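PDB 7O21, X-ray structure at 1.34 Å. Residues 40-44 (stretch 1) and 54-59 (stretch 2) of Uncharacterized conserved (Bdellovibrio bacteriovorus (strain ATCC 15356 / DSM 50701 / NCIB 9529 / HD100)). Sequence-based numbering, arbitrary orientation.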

# COMPACT_ATOMS: atom_id res chain seq x y z
N SER A 40 -9.80 14.78 -4.31
CA SER A 40 -9.18 16.06 -4.01
C SER A 40 -9.52 17.06 -5.10
O SER A 40 -9.34 16.77 -6.28
N ARG A 41 -10.01 18.23 -4.70
CA ARG A 41 -10.25 19.25 -5.72
C ARG A 41 -8.98 19.94 -6.17
O ARG A 41 -9.03 20.72 -7.13
N TYR A 42 -7.85 19.67 -5.51
CA TYR A 42 -6.57 20.26 -5.85
C TYR A 42 -5.62 19.21 -6.44
O TYR A 42 -5.64 18.04 -6.04
N VAL A 43 -4.74 19.66 -7.34
CA VAL A 43 -3.68 18.85 -7.91
C VAL A 43 -2.39 19.65 -7.80
O VAL A 43 -2.38 20.84 -8.15
N ILE A 44 -1.31 19.02 -7.35
CA ILE A 44 0.00 19.66 -7.32
C ILE A 44 0.78 19.24 -8.55
O ILE A 44 0.84 18.04 -8.88
N SER A 54 3.17 24.12 -8.77
CA SER A 54 1.92 24.85 -8.90
C SER A 54 0.78 24.05 -8.29
O SER A 54 0.83 22.82 -8.21
N VAL A 55 -0.23 24.76 -7.82
CA VAL A 55 -1.47 24.15 -7.34
C VAL A 55 -2.58 24.49 -8.32
O VAL A 55 -2.79 25.66 -8.65
N PHE A 56 -3.27 23.47 -8.82
CA PHE A 56 -4.43 23.66 -9.66
C PHE A 56 -5.68 23.21 -8.91
O PHE A 56 -5.63 22.30 -8.08
N GLU A 57 -6.79 23.87 -9.21
CA GLU A 57 -8.08 23.56 -8.61
C GLU A 57 -9.10 23.28 -9.71
O GLU A 57 -9.06 23.88 -10.79
N ARG A 58 -10.03 22.38 -9.40
CA ARG A 58 -11.13 22.10 -10.30
C ARG A 58 -12.04 23.32 -10.43
O ARG A 58 -12.37 23.98 -9.45
N ASN A 59 -12.43 23.62 -11.66
CA ASN A 59 -13.43 24.65 -11.95
C ASN A 59 -14.39 24.01 -12.95
O ASN A 59 -14.27 24.19 -14.16

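The strands pair antiparallel; successive side chains alternate faces, and bridged residues share one. S40, just before the strand, points away from stretch 2; its t rotamer lets OG donate to the backbone O of Y42 at 2.7 Å, a local bond suited to a short hydroxyl.

R41 points toward stretch 2. With chi1 p and chi2 and chi3 t, its long chain brings NE to 3.4 Å from OE2 of E57, a salt bridge whose hydrogen bond is weak. R58, extended through chi2 and then turned p at chi3, lays NH1 3.7 Å from CB of R41, so the aliphatic part of one arginine meets the guanidinium of the other.

Y42 (m) shares a face with E57 and V55. Its ring suits this mixed setting: CD1 lies 4.0 Å from CG1 of V55, while CE1 approaches CD of E57 at 3.5 Å. Beyond the ring, the O of water 1 lies 2.5 Å from OH of Y42 and 2.8 Å from OE1 of E57, donating to the carboxylate.

V43 (t) turns to the other face with F56 (m), whose ring leads away; the pair is joined by backbone hydrogen bonds. Both are buried, so apolar side chains suit the site, and V43 O lies at the edge of the F56 ring. I44 (m, t) returns to the face of Y42, paired with V55 (t); both are buried, and their beta-branched, apolar side chains suit an extended backbone there.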

# COMPACT_ATOMS: atom_id res chain seq x y z
CB SER A 40 -7.66 15.91 -3.90
OG SER A 40 -7.02 17.18 -3.83
CB ARG A 41 -11.30 20.27 -5.27
CG ARG A 41 -10.93 21.10 -4.06
CD ARG A 41 -12.20 21.78 -3.52
NE ARG A 41 -11.91 22.84 -2.56
CZ ARG A 41 -12.05 22.73 -1.25
NH1 ARG A 41 -12.52 21.61 -0.71
NH2 ARG A 41 -11.75 23.76 -0.46
CB TYR A 42 -5.90 20.88 -4.62
CG TYR A 42 -6.73 21.95 -3.98
CD1 TYR A 42 -6.94 23.17 -4.63
CD2 TYR A 42 -7.35 21.73 -2.77
CE1 TYR A 42 -7.73 24.16 -4.03
CE2 TYR A 42 -8.14 22.71 -2.18
CZ TYR A 42 -8.32 23.91 -2.81
OH TYR A 42 -9.11 24.88 -2.21
CB VAL A 43 -3.96 18.52 -9.38
CG1 VAL A 43 -2.71 17.96 -10.06
CG2 VAL A 43 -5.14 17.54 -9.50
CB ILE A 44 0.75 19.29 -6.03
CG1 ILE A 44 0.02 19.88 -4.81
CG2 ILE A 44 2.20 19.78 -6.12
CD1 ILE A 44 0.60 19.42 -3.49
CB SER A 54 1.57 25.11 -10.36
OG SER A 54 2.65 25.68 -11.08
CB VAL A 55 -1.83 24.63 -5.92
CG1 VAL A 55 -3.07 23.90 -5.43
CG2 VAL A 55 -0.67 24.40 -4.98
CB PHE A 56 -4.30 22.85 -10.96
CG PHE A 56 -3.34 23.46 -11.94
CD1 PHE A 56 -1.97 23.25 -11.80
CD2 PHE A 56 -3.79 24.27 -12.96
CE1 PHE A 56 -1.08 23.82 -12.68
CE2 PHE A 56 -2.89 24.86 -13.85
CZ PHE A 56 -1.54 24.62 -13.71
CB GLU A 57 -8.59 24.68 -7.67
CG GLU A 57 -9.84 24.28 -6.88
CD GLU A 57 -10.36 25.35 -5.93
OE1 GLU A 57 -9.84 26.48 -5.97
OE2 GLU A 57 -11.28 25.03 -5.15
CB ARG A 58 -11.95 20.94 -9.76
CG ARG A 58 -13.03 20.47 -10.72
CD ARG A 58 -14.02 19.53 -10.04
NE ARG A 58 -14.68 20.17 -8.89
CZ ARG A 58 -14.60 19.76 -7.63
NH1 ARG A 58 -13.90 18.68 -7.30
NH2 ARG A 58 -15.22 20.43 -6.67
CB ASN A 59 -12.75 25.90 -12.50
CG ASN A 59 -13.73 26.95 -12.96
OD1 ASN A 59 -14.86 27.02 -12.49
ND2 ASN A 59 -13.30 27.78 -13.91
O HOH W 1 -9.32 27.13 -3.25